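Local coordinates for rhamnose ABC transporter, rhamnose-binding protein (PDB 5BQ3) that probably binds a sugar, likely rhamnose, outside the membrane and hands it to an ABC transporter for import, at residues Asn252-Phe257 / Gly261-Phe266; Ser76-Glu81 / Leu89-Asn94; Glu296-Gly301 / Arg306-Asn311; Ile157-Ala162 / Ala169-Met174. All coordinates share one frame; numbering follows the deposited sequence.

Interaction 1 of 4, residues Asn252-Phe257 / Gly261-Phe266; sequences NEMRSF and GTVKEF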
loop_
_atom_site.group_PDB
_atom_site.type_symbol
_atom_site.label_atom_id
_atom_site.label_comp_id
_atom_site.label_asym_id
_atom_site.label_seq_id
_atom_site.Cartn_x
_atom_site.Cartn_y
_atom_site.Cartn_z
ATOM N N ASN A 252 7.825 -3.870 -11.951
ATOM C CA ASN A 252 9.013 -3.514 -12.742
ATOM C C ASN A 252 10.256 -4.318 -12.357
ATOM O O ASN A 252 10.988 -4.761 -13.243
ATOM C CB ASN A 252 9.311 -2.017 -12.624
ATOM C CG ASN A 252 8.316 -1.128 -13.330
ATOM O OD1 ASN A 252 7.107 -1.389 -13.355
ATOM N ND2 ASN A 252 8.800 -0.041 -13.906
ATOM N N GLU A 253 10.491 -4.499 -11.047
ATOM C CA GLU A 253 11.632 -5.242 -10.507
ATOM C C GLU A 253 11.462 -6.755 -10.686
ATOM O O GLU A 253 12.439 -7.463 -10.929
ATOM C CB GLU A 253 11.808 -4.924 -9.013
ATOM C CG GLU A 253 12.234 -3.496 -8.710
ATOM C CD GLU A 253 12.343 -3.112 -7.244
ATOM O OE1 GLU A 253 11.832 -3.861 -6.377
ATOM O OE2 GLU A 253 12.920 -2.037 -6.964
HETATM N N MSE A 254 10.218 -7.235 -10.567
HETATM C CA MSE A 254 9.841 -8.644 -10.603
HETATM C C MSE A 254 9.571 -9.211 -11.997
HETATM O O MSE A 254 9.585 -10.432 -12.144
HETATM C CB MSE A 254 8.586 -8.843 -9.746
HETATM C CG MSE A 254 8.786 -8.484 -8.283
HETATM SE SE MSE A 254 10.090 -9.634 -7.444
HETATM C CE MSE A 254 8.930 -11.073 -7.180
ATOM N N ARG A 255 9.313 -8.344 -12.998
ATOM C CA ARG A 255 8.975 -8.687 -14.386
ATOM C C ARG A 255 9.836 -9.808 -14.976
ATOM O O ARG A 255 9.287 -10.778 -15.499
ATOM C CB ARG A 255 9.082 -7.445 -15.283
ATOM C CG ARG A 255 8.038 -7.411 -16.390
ATOM C CD ARG A 255 8.165 -6.191 -17.289
ATOM N NE ARG A 255 8.106 -4.919 -16.561
ATOM C CZ ARG A 255 6.986 -4.346 -16.137
ATOM N NH1 ARG A 255 5.815 -4.931 -16.339
ATOM N NH2 ARG A 255 7.028 -3.189 -15.496
ATOM N N SER A 256 11.171 -9.672 -14.890
ATOM C CA SER A 256 12.140 -10.637 -15.418
ATOM C C SER A 256 12.057 -11.988 -14.704
ATOM O O SER A 256 12.124 -13.015 -15.368
ATOM C CB SER A 256 13.558 -10.086 -15.314
ATOM O OG SER A 256 13.910 -9.823 -13.966
ATOM N N PHE A 257 11.887 -11.985 -13.368
ATOM C CA PHE A 257 11.813 -13.193 -12.541
ATOM C C PHE A 257 10.513 -13.963 -12.745
ATOM O O PHE A 257 10.503 -15.186 -12.603
ATOM C CB PHE A 257 11.984 -12.846 -11.057
ATOM C CG PHE A 257 13.279 -12.142 -10.738
ATOM C CD1 PHE A 257 14.495 -12.813 -10.828
ATOM C CD2 PHE A 257 13.285 -10.813 -10.339
ATOM C CE1 PHE A 257 15.691 -12.158 -10.539
ATOM C CE2 PHE A 257 14.483 -10.162 -10.038
ATOM C CZ PHE A 257 15.679 -10.839 -10.142
ATOM N N GLY A 261 10.601 -17.886 -14.501
ATOM C CA GLY A 261 9.989 -18.957 -13.730
ATOM C C GLY A 261 10.432 -18.982 -12.276
ATOM O O GLY A 261 10.022 -19.878 -11.533
ATOM N N THR A 262 11.270 -18.000 -11.852
ATOM C CA THR A 262 11.773 -17.866 -10.473
ATOM C C THR A 262 10.597 -17.536 -9.535
ATOM O O THR A 262 10.495 -18.105 -8.447
ATOM C CB THR A 262 12.895 -16.803 -10.406
ATOM O OG1 THR A 262 13.877 -17.089 -11.403
ATOM C CG2 THR A 262 13.561 -16.730 -9.034
ATOM N N VAL A 263 9.710 -16.629 -9.980
ATOM C CA VAL A 263 8.512 -16.188 -9.266
ATOM C C VAL A 263 7.287 -16.553 -10.121
ATOM O O VAL A 263 7.282 -16.286 -11.322
ATOM C CB VAL A 263 8.572 -14.667 -8.932
ATOM C CG1 VAL A 263 7.326 -14.208 -8.176
ATOM C CG2 VAL A 263 9.833 -14.322 -8.144
ATOM N N LYS A 264 6.272 -17.186 -9.514
ATOM C CA LYS A 264 5.039 -17.561 -10.213
ATOM C C LYS A 264 3.952 -16.514 -9.952
ATOM O O LYS A 264 3.315 -16.046 -10.903
ATOM C CB LYS A 264 4.567 -18.969 -9.811
ATOM C CG LYS A 264 5.404 -20.080 -10.438
ATOM C CD LYS A 264 4.821 -21.460 -10.188
ATOM C CE LYS A 264 5.611 -22.535 -10.896
ATOM N NZ LYS A 264 5.013 -23.883 -10.700
ATOM N N GLU A 265 3.767 -16.122 -8.669
ATOM C CA GLU A 265 2.781 -15.125 -8.256
ATOM C C GLU A 265 3.185 -14.428 -6.954
ATOM O O GLU A 265 3.601 -15.072 -5.991
ATOM C CB GLU A 265 1.384 -15.760 -8.098
ATOM C CG GLU A 265 0.246 -14.751 -8.065
ATOM C CD GLU A 265 -1.147 -15.338 -7.955
ATOM O OE1 GLU A 265 -1.428 -16.041 -6.958
ATOM O OE2 GLU A 265 -1.970 -15.068 -8.860
ATOM N N PHE A 266 3.042 -13.100 -6.944
ATOM C CA PHE A 266 3.262 -12.221 -5.802
ATOM C C PHE A 266 2.080 -11.247 -5.739
ATOM O O PHE A 266 1.222 -11.279 -6.619
ATOM C CB PHE A 266 4.628 -11.494 -5.881
ATOM C CG PHE A 266 4.762 -10.473 -6.988
ATOM C CD1 PHE A 266 5.190 -10.851 -8.255
ATOM C CD2 PHE A 266 4.485 -9.131 -6.755
ATOM C CE1 PHE A 266 5.303 -9.909 -9.280
ATOM C CE2 PHE A 266 4.591 -8.191 -7.784
ATOM C CZ PHE A 266 5.013 -8.583 -9.035
#
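The carbonyl of Phe257 receives the backbone N-H of Val263 at the end of helix 251-260. Val263 N donates to Phe257 O at 3.1 Å, an almost straight bond (171°), although the donor stands above the carbonyl plane. Gly261 N makes a weak bond to the same oxygen. Gly261 is the first residue to leave the helical conformation. Its positive phi suits glycine and lets the chain turn back.

The second kind of contact is apolar and centres on Met254, here selenomethionine. Its CB lies 3.5 Å from Phe266 CE1. Its CG rests over one face of the Phe266 ring, 4.0 Å from the centroid, a CH-pi contact. SE stands above the ring at a longer 5.2 Å from the centroid, a Met-aromatic contact. Bends at chi2 (-64°) and chi3 (-80°) carry the chain across the ring and on to Val263. There Met254 CE touches Val263 CG2 at 3.5 Å. The same CG2 branch meets Phe257 CB at 3.9 Å. Nearby, Phe257 CB also packs against Thr262 CB.

Helix 224-236 adds Ile227 against Met254, and strand 244-247 adds Leu245 against Val263. Phe322 meets the ring of Phe266. The chemistry implies a division of labour: one straight bond and one weak bond hold the chain where it leaves the helix, while apolar, non-directional contacts hold the path toward strand 266-268 against the helix.

Interaction 2 of 4, residues Ser76-Glu81 / Leu89-Asn94; sequences SFINSE and LVIAAN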
loop_
_atom_site.group_PDB
_atom_site.type_symbol
_atom_site.label_atom_id
_atom_site.label_comp_id
_atom_site.label_asym_id
_atom_site.label_seq_id
_atom_site.Cartn_x
_atom_site.Cartn_y
_atom_site.Cartn_z
ATOM N N SER A 76 5.048 23.320 5.485
ATOM C CA SER A 76 5.062 24.599 4.763
ATOM C C SER A 76 4.096 24.589 3.571
ATOM O O SER A 76 3.501 25.623 3.270
ATOM C CB SER A 76 6.473 24.941 4.290
ATOM O OG SER A 76 6.993 23.951 3.419
ATOM N N PHE A 77 3.929 23.423 2.918
ATOM C CA PHE A 77 3.045 23.232 1.765
ATOM C C PHE A 77 1.572 23.167 2.184
ATOM O O PHE A 77 0.726 23.649 1.431
ATOM C CB PHE A 77 3.440 21.978 0.968
ATOM C CG PHE A 77 4.781 22.117 0.293
ATOM C CD1 PHE A 77 4.892 22.723 -0.953
ATOM C CD2 PHE A 77 5.942 21.677 0.918
ATOM C CE1 PHE A 77 6.137 22.878 -1.564
ATOM C CE2 PHE A 77 7.188 21.834 0.308
ATOM C CZ PHE A 77 7.279 22.434 -0.929
ATOM N N ILE A 78 1.267 22.590 3.373
ATOM C CA ILE A 78 -0.102 22.511 3.908
ATOM C C ILE A 78 -0.580 23.940 4.211
ATOM O O ILE A 78 -1.652 24.327 3.749
ATOM C CB ILE A 78 -0.222 21.571 5.152
ATOM C CG1 ILE A 78 0.196 20.120 4.819
ATOM C CG2 ILE A 78 -1.648 21.595 5.734
ATOM C CD1 ILE A 78 0.799 19.349 5.995
ATOM N N ASN A 79 0.245 24.724 4.935
ATOM C CA ASN A 79 -0.025 26.115 5.317
ATOM C C ASN A 79 -0.204 27.024 4.096
ATOM O O ASN A 79 -1.026 27.939 4.147
ATOM C CB ASN A 79 1.100 26.658 6.209
ATOM C CG ASN A 79 1.257 25.962 7.544
ATOM O OD1 ASN A 79 0.313 25.393 8.112
ATOM N ND2 ASN A 79 2.457 26.029 8.096
ATOM N N SER A 80 0.559 26.768 3.008
ATOM C CA SER A 80 0.507 27.520 1.750
ATOM C C SER A 80 -0.844 27.349 1.054
ATOM O O SER A 80 -1.391 28.325 0.538
ATOM C CB SER A 80 1.624 27.072 0.813
ATOM O OG SER A 80 2.899 27.433 1.317
ATOM N N GLU A 81 -1.379 26.114 1.055
ATOM C CA GLU A 81 -2.659 25.772 0.433
ATOM C C GLU A 81 -3.839 26.345 1.217
ATOM O O GLU A 81 -4.861 26.662 0.610
ATOM C CB GLU A 81 -2.810 24.250 0.272
ATOM C CG GLU A 81 -1.845 23.615 -0.723
ATOM C CD GLU A 81 -1.799 24.215 -2.117
ATOM O OE1 GLU A 81 -2.850 24.234 -2.800
ATOM O OE2 GLU A 81 -0.701 24.649 -2.534
ATOM N N LEU A 89 -7.948 18.822 0.524
ATOM C CA LEU A 89 -6.527 18.514 0.656
ATOM C C LEU A 89 -6.325 17.008 0.827
ATOM O O LEU A 89 -6.822 16.422 1.791
ATOM C CB LEU A 89 -5.908 19.286 1.830
ATOM C CG LEU A 89 -4.414 19.564 1.712
ATOM C CD1 LEU A 89 -4.163 20.860 0.964
ATOM C CD2 LEU A 89 -3.771 19.626 3.074
ATOM N N VAL A 90 -5.625 16.383 -0.134
ATOM C CA VAL A 90 -5.325 14.946 -0.123
ATOM C C VAL A 90 -3.821 14.805 0.161
ATOM O O VAL A 90 -3.013 15.284 -0.632
ATOM C CB VAL A 90 -5.777 14.225 -1.424
ATOM C CG1 VAL A 90 -5.676 12.715 -1.268
ATOM C CG2 VAL A 90 -7.203 14.618 -1.816
ATOM N N ILE A 91 -3.445 14.209 1.315
ATOM C CA ILE A 91 -2.035 14.131 1.710
ATOM C C ILE A 91 -1.588 12.732 2.192
ATOM O O ILE A 91 -2.311 12.049 2.908
ATOM C CB ILE A 91 -1.730 15.223 2.792
ATOM C CG1 ILE A 91 -0.244 15.220 3.226
ATOM C CG2 ILE A 91 -2.680 15.139 4.004
ATOM C CD1 ILE A 91 0.320 16.536 3.582
ATOM N N ALA A 92 -0.362 12.342 1.802
ATOM C CA ALA A 92 0.317 11.128 2.250
ATOM C C ALA A 92 1.331 11.571 3.300
ATOM O O ALA A 92 2.410 12.052 2.952
ATOM C CB ALA A 92 0.985 10.419 1.076
ATOM N N ALA A 93 0.923 11.522 4.585
ATOM C CA ALA A 93 1.695 11.998 5.736
ATOM C C ALA A 93 3.050 11.303 5.897
ATOM O O ALA A 93 3.119 10.072 5.943
ATOM C CB ALA A 93 0.881 11.837 7.012
ATOM N N ASN A 94 4.126 12.110 5.985
ATOM C CA ASN A 94 5.496 11.634 6.188
ATOM C C ASN A 94 5.673 11.147 7.628
ATOM O O ASN A 94 6.385 10.175 7.872
ATOM C CB ASN A 94 6.500 12.736 5.865
ATOM C CG ASN A 94 6.945 12.783 4.424
ATOM O OD1 ASN A 94 7.293 11.763 3.818
ATOM N ND2 ASN A 94 7.017 13.984 3.867
#
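Ile78 lies across both Leu89 and Ile91, each at about a right angle. Its two branches share the work. CG1 stands beside the backbone N (chi1 -60°) and CG2 is anti to that N, which sends the branches to different partners. The CG2 methyl meets Leu89 CD2 at 3.9 Å. The longer branch ends on Ile91, with Ile78 CD1 3.7 Å from Ile91 CD1. This second meeting is methyl to methyl, and Ile78 CG1 also lies close to Ile91 CD1.

The other methyl of Leu89 turns to Glu81. Leu89 CD1 touches Glu81 CB at 3.7 Å and lies near its CG. Only the aliphatic root of Glu81 takes part here. Its chain bends at chi2 (-53°), and carboxylate atom OE1 is hydrogen-bonded to Thr31 OG1 on strand 29-33.

Leu103 of helix 100-109 packs on Leu89 and Ile91, and Ala102 covers Ile78. The axes of helix 76-81 and strand 89-91 run nearly antiparallel, at 170°, and 10.8 Å apart. This is the helix-to-strand half of a beta-alpha-beta crossover (strand 60-63, helix 75-83, strand 88-91), with the helix packed on a parallel sheet, as in the lobes of periplasmic binding proteins.

Interaction 3 of 4, residues Glu296-Gly301 / Arg306-Asn311; sequences EKFTAG and RTIGEN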
loop_
_atom_site.group_PDB
_atom_site.type_symbol
_atom_site.label_atom_id
_atom_site.label_comp_id
_atom_site.label_asym_id
_atom_site.label_seq_id
_atom_site.Cartn_x
_atom_site.Cartn_y
_atom_site.Cartn_z
ATOM N N GLU A 296 -21.227 5.464 6.849
ATOM C CA GLU A 296 -21.639 6.236 5.673
ATOM C C GLU A 296 -21.049 5.650 4.386
ATOM O O GLU A 296 -19.992 5.014 4.420
ATOM C CB GLU A 296 -21.234 7.714 5.811
ATOM C CG GLU A 296 -22.110 8.517 6.758
ATOM C CD GLU A 296 -21.869 10.015 6.731
ATOM O OE1 GLU A 296 -20.719 10.441 6.981
ATOM O OE2 GLU A 296 -22.841 10.765 6.483
ATOM N N LYS A 297 -21.740 5.870 3.255
ATOM C CA LYS A 297 -21.339 5.374 1.939
ATOM C C LYS A 297 -21.206 6.497 0.919
ATOM O O LYS A 297 -21.997 7.444 0.927
ATOM C CB LYS A 297 -22.344 4.336 1.425
ATOM C CG LYS A 297 -22.257 2.986 2.122
ATOM C CD LYS A 297 -23.275 2.000 1.570
ATOM C CE LYS A 297 -22.791 1.284 0.339
ATOM N NZ LYS A 297 -23.929 0.697 -0.414
ATOM N N PHE A 298 -20.215 6.365 0.020
ATOM C CA PHE A 298 -19.939 7.311 -1.062
ATOM C C PHE A 298 -19.569 6.552 -2.342
ATOM O O PHE A 298 -19.000 5.462 -2.263
ATOM C CB PHE A 298 -18.831 8.311 -0.661
ATOM C CG PHE A 298 -17.427 7.758 -0.556
ATOM C CD1 PHE A 298 -16.992 7.138 0.609
ATOM C CD2 PHE A 298 -16.527 7.893 -1.608
ATOM C CE1 PHE A 298 -15.694 6.635 0.706
ATOM C CE2 PHE A 298 -15.233 7.381 -1.512
ATOM C CZ PHE A 298 -14.823 6.763 -0.354
ATOM N N THR A 299 -19.889 7.129 -3.512
ATOM C CA THR A 299 -19.579 6.530 -4.811
ATOM C C THR A 299 -18.174 6.979 -5.238
ATOM O O THR A 299 -17.874 8.175 -5.245
ATOM C CB THR A 299 -20.665 6.874 -5.852
ATOM O OG1 THR A 299 -21.953 6.622 -5.288
ATOM C CG2 THR A 299 -20.517 6.073 -7.140
ATOM N N ALA A 300 -17.317 6.007 -5.568
ATOM C CA ALA A 300 -15.939 6.236 -5.993
ATOM C C ALA A 300 -15.783 5.964 -7.497
ATOM O O ALA A 300 -14.986 5.118 -7.906
ATOM C CB ALA A 300 -14.990 5.367 -5.177
ATOM N N GLY A 301 -16.571 6.688 -8.293
ATOM C CA GLY A 301 -16.583 6.624 -9.751
ATOM C C GLY A 301 -16.817 5.258 -10.358
ATOM O O GLY A 301 -17.852 4.630 -10.113
ATOM N N ARG A 306 -18.168 2.750 -1.655
ATOM C CA ARG A 306 -17.269 2.413 -0.543
ATOM C C ARG A 306 -17.889 2.849 0.784
ATOM O O ARG A 306 -18.564 3.877 0.829
ATOM C CB ARG A 306 -15.880 3.066 -0.713
ATOM C CG ARG A 306 -15.023 2.529 -1.862
ATOM C CD ARG A 306 -14.587 1.079 -1.684
ATOM N NE ARG A 306 -13.609 0.669 -2.695
ATOM C CZ ARG A 306 -13.913 0.269 -3.928
ATOM N NH1 ARG A 306 -15.176 0.226 -4.328
ATOM N NH2 ARG A 306 -12.954 -0.085 -4.770
ATOM N N THR A 307 -17.648 2.082 1.858
ATOM C CA THR A 307 -18.166 2.375 3.199
ATOM C C THR A 307 -17.031 2.884 4.103
ATOM O O THR A 307 -15.912 2.365 4.049
ATOM C CB THR A 307 -18.863 1.125 3.792
ATOM O OG1 THR A 307 -19.900 0.704 2.909
ATOM C CG2 THR A 307 -19.481 1.375 5.167
ATOM N N ILE A 308 -17.336 3.898 4.935
ATOM C CA ILE A 308 -16.407 4.456 5.917
ATOM C C ILE A 308 -16.448 3.527 7.135
ATOM O O ILE A 308 -17.495 3.383 7.772
ATOM C CB ILE A 308 -16.739 5.940 6.266
ATOM C CG1 ILE A 308 -16.682 6.838 5.011
ATOM C CG2 ILE A 308 -15.814 6.474 7.370
ATOM C CD1 ILE A 308 -17.586 8.037 5.039
ATOM N N GLY A 309 -15.325 2.872 7.403
ATOM C CA GLY A 309 -15.185 1.940 8.515
ATOM C C GLY A 309 -14.742 2.605 9.800
ATOM O O GLY A 309 -14.841 3.828 9.936
ATOM N N GLU A 310 -14.250 1.795 10.753
ATOM C CA GLU A 310 -13.767 2.251 12.060
ATOM C C GLU A 310 -12.525 3.147 11.899
ATOM O O GLU A 310 -11.720 2.932 10.989
ATOM C CB GLU A 310 -13.488 1.065 13.014
ATOM C CG GLU A 310 -12.476 0.038 12.516
ATOM C CD GLU A 310 -13.055 -1.140 11.753
ATOM O OE1 GLU A 310 -13.595 -0.930 10.642
ATOM O OE2 GLU A 310 -12.932 -2.284 12.250
ATOM N N ASN A 311 -12.409 4.169 12.779
ATOM C CA ASN A 311 -11.346 5.187 12.828
ATOM C C ASN A 311 -11.324 6.011 11.511
ATOM O O ASN A 311 -10.252 6.396 11.031
ATOM C CB ASN A 311 -9.970 4.551 13.147
ATOM C CG ASN A 311 -8.919 5.520 13.638
ATOM O OD1 ASN A 311 -9.111 6.251 14.619
ATOM N ND2 ASN A 311 -7.768 5.524 12.979
#
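Phe298 packs its ring against Arg306, its partner in an antiparallel pair. Its CB leaves on the same face of the sheet as the Arg306 side chain. CG lies between the backbone N and the carbonyl carbon (chi1 71°), which swings the ring over toward the other strand. Beyond CG, CD1 comes within 3.6 Å of Arg306 O. CE1 is 3.8 Å from Arg306 CB and 4.4 Å from Ile308 CG1. CZ, at the far end, also lies near Arg306 CB. That carbon sits over one face of the ring in a CH-pi contact, 4.2 Å from the centroid. Val277, Ala281 and Ala284 of helix 271-287 and Val314 of strand 313-315 also touch Phe298.

The two strands form a beta hairpin, 297-299 with 305-307. Phe298 and Arg306 are a hydrogen-bonded pair. Arg306 N donates to Phe298 O at 2.9 Å, and Phe298 N donates to Arg306 O at 3.1 Å. Lys297 and Thr307 form the neighbouring non-hydrogen-bonded pair. Next along, Ile308 N reaches Glu296 O at 2.9 Å in a nearly straight bond of 170°.

Lys297 and Thr307 lie on the more exposed face. Lys297 CG touches Thr307 OG1 at 3.4 Å, and the amino group goes on to a salt bridge with Glu305. Glu296 gives only its CB to Ile308 CD1; its OE1 accepts from the backbone N of Gly292 and Glu293. The Arg306 chain bends at chi2, and its NH1 bonds to Leu303 O.

Interaction 4 of 4, residues Ile157-Ala162 / Ala169-Met174; sequences ILSATA and AWIKFM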
loop_
_atom_site.group_PDB
_atom_site.type_symbol
_atom_site.label_atom_id
_atom_site.label_comp_id
_atom_site.label_asym_id
_atom_site.label_seq_id
_atom_site.Cartn_x
_atom_site.Cartn_y
_atom_site.Cartn_z
ATOM N N ILE A 157 10.174 -17.069 6.327
ATOM C CA ILE A 157 9.789 -15.667 6.150
ATOM C C ILE A 157 11.047 -14.780 6.135
ATOM O O ILE A 157 11.854 -14.838 7.061
ATOM C CB ILE A 157 8.748 -15.204 7.219
ATOM C CG1 ILE A 157 7.450 -16.057 7.147
ATOM C CG2 ILE A 157 8.425 -13.700 7.078
ATOM C CD1 ILE A 157 6.563 -16.020 8.387
ATOM N N LEU A 158 11.205 -13.976 5.063
ATOM C CA LEU A 158 12.285 -13.006 4.892
ATOM C C LEU A 158 11.650 -11.618 4.938
ATOM O O LEU A 158 11.173 -11.104 3.921
ATOM C CB LEU A 158 13.079 -13.247 3.588
ATOM C CG LEU A 158 14.450 -12.546 3.494
ATOM C CD1 LEU A 158 15.489 -13.464 2.928
ATOM C CD2 LEU A 158 14.376 -11.289 2.657
ATOM N N SER A 159 11.598 -11.040 6.146
ATOM C CA SER A 159 10.978 -9.745 6.416
ATOM C C SER A 159 11.970 -8.573 6.255
ATOM O O SER A 159 13.121 -8.781 5.856
ATOM C CB SER A 159 10.399 -9.751 7.826
ATOM O OG SER A 159 9.526 -8.653 8.023
ATOM N N ALA A 160 11.509 -7.338 6.554
ATOM C CA ALA A 160 12.301 -6.106 6.506
ATOM C C ALA A 160 13.139 -6.002 7.797
ATOM O O ALA A 160 13.903 -6.925 8.075
ATOM C CB ALA A 160 11.375 -4.911 6.345
ATOM N N THR A 161 13.011 -4.913 8.586
ATOM C CA THR A 161 13.711 -4.793 9.871
ATOM C C THR A 161 12.943 -5.603 10.916
ATOM O O THR A 161 11.754 -5.879 10.730
ATOM C CB THR A 161 13.873 -3.329 10.320
ATOM O OG1 THR A 161 12.622 -2.649 10.218
ATOM C CG2 THR A 161 14.946 -2.588 9.556
ATOM N N ALA A 162 13.614 -5.971 12.017
ATOM C CA ALA A 162 13.016 -6.735 13.111
ATOM C C ALA A 162 11.879 -5.971 13.818
ATOM O O ALA A 162 10.935 -6.598 14.301
ATOM C CB ALA A 162 14.088 -7.110 14.118
ATOM N N ALA A 169 3.009 -6.971 11.876
ATOM C CA ALA A 169 1.554 -7.064 11.942
ATOM C C ALA A 169 1.045 -8.144 10.981
ATOM O O ALA A 169 0.218 -8.960 11.389
ATOM C CB ALA A 169 0.923 -5.716 11.613
ATOM N N TRP A 170 1.563 -8.173 9.724
ATOM C CA TRP A 170 1.183 -9.161 8.702
ATOM C C TRP A 170 1.650 -10.572 9.079
ATOM O O TRP A 170 0.907 -11.526 8.843
ATOM C CB TRP A 170 1.726 -8.795 7.304
ATOM C CG TRP A 170 1.340 -7.439 6.778
ATOM C CD1 TRP A 170 0.125 -6.826 6.887
ATOM C CD2 TRP A 170 2.154 -6.576 5.967
ATOM N NE1 TRP A 170 0.154 -5.601 6.257
ATOM C CE2 TRP A 170 1.384 -5.428 5.674
ATOM C CE3 TRP A 170 3.471 -6.650 5.481
ATOM C CZ2 TRP A 170 1.891 -4.360 4.920
ATOM C CZ3 TRP A 170 3.977 -5.584 4.752
ATOM C CH2 TRP A 170 3.187 -4.463 4.463
ATOM N N ILE A 171 2.872 -10.696 9.662
ATOM C CA ILE A 171 3.462 -11.963 10.120
ATOM C C ILE A 171 2.616 -12.534 11.279
ATOM O O ILE A 171 2.330 -13.731 11.272
ATOM C CB ILE A 171 4.968 -11.797 10.498
ATOM C CG1 ILE A 171 5.832 -11.576 9.234
ATOM C CG2 ILE A 171 5.501 -12.990 11.320
ATOM C CD1 ILE A 171 7.165 -10.848 9.460
ATOM N N LYS A 172 2.197 -11.677 12.244
ATOM C CA LYS A 172 1.373 -12.080 13.393
ATOM C C LYS A 172 0.016 -12.632 12.922
ATOM O O LYS A 172 -0.399 -13.680 13.416
ATOM C CB LYS A 172 1.189 -10.915 14.390
ATOM C CG LYS A 172 0.332 -11.225 15.628
ATOM C CD LYS A 172 0.978 -12.209 16.606
ATOM C CE LYS A 172 -0.013 -12.677 17.644
ATOM N NZ LYS A 172 0.506 -13.827 18.431
ATOM N N PHE A 173 -0.647 -11.963 11.950
ATOM C CA PHE A 173 -1.923 -12.437 11.394
ATOM C C PHE A 173 -1.718 -13.770 10.671
ATOM O O PHE A 173 -2.560 -14.660 10.785
ATOM C CB PHE A 173 -2.558 -11.400 10.448
ATOM C CG PHE A 173 -3.276 -10.234 11.091
ATOM C CD1 PHE A 173 -4.401 -10.437 11.882
ATOM C CD2 PHE A 173 -2.880 -8.928 10.835
ATOM C CE1 PHE A 173 -5.080 -9.356 12.454
ATOM C CE2 PHE A 173 -3.560 -7.847 11.404
ATOM C CZ PHE A 173 -4.654 -8.069 12.211
HETATM N N MSE A 174 -0.572 -13.918 9.971
HETATM C CA MSE A 174 -0.180 -15.140 9.263
HETATM C C MSE A 174 -0.010 -16.308 10.236
HETATM O O MSE A 174 -0.578 -17.373 10.001
HETATM C CB MSE A 174 1.113 -14.916 8.469
HETATM C CG MSE A 174 0.870 -14.393 7.062
HETATM SE SE MSE A 174 2.494 -14.314 5.999
HETATM C CE MSE A 174 2.899 -16.229 5.884
#
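Ile171 slides past Ile157, the two side chains running in opposite directions. The overlap is between the longer branch of Ile171 and the shorter branch of Ile157. Ile157 CG2 lies 3.9 Å from Ile171 CD1 and 4.0 Å from Ile171 CG1. Ile171 CG1 stands beside its backbone N (chi1 -71°), and chi2 is extended at 156°. This carries CD1 out from helix 165-180 to the strand.

The same terminal methyl reaches Ser159, two residues further along strand 153-159. Ile171 CD1 is 3.5 Å from Ser159 OG and 3.8 Å from Ser159 CB. It therefore sits against both Ile157 and Ser159, which point to the same side of the strand.

The longer branch of Ile157 meets the next turn of the helix. Ile157 CD1 is 4.4 Å from CE of Met174, a selenomethionine, so this touch is looser. Ile189 of strand 187-194 also packs on Ile157, and Lys192 of that strand meets Ile171.

The axes of strand 157-159 and helix 169-174 run roughly antiparallel (160°), 11.0 Å apart at closest. The contact belongs to the beta-alpha-beta unit of strand 153-159, helix 165-180 and strand 187-194. No hydrogen bond crosses between the segments. The contact therefore depends on buried methyl groups and their shape, with the serine meeting the helix through van der Waals contact.

How the interactions relate
Interactions 2 and 4 are alike: each lays a helix nearly antiparallel to a strand of a parallel sheet, mainly through buried apolar side chains and without a crossing hydrogen bond. They belong to different sheets, on opposite sides of the chain's centre, with centres 31 Å apart. Interaction 1 is also buried, but it adds backbone bonds where a helix ends. It lies on the side of interaction 4, with nearest atoms about 11 Å apart. Interaction 3 is partly exposed and is the one strand-to-strand contact. Its backbone bonds hold a hairpin, with one face packed inward and the other bearing polar side chains. No two contacts touch or share a helix or strand.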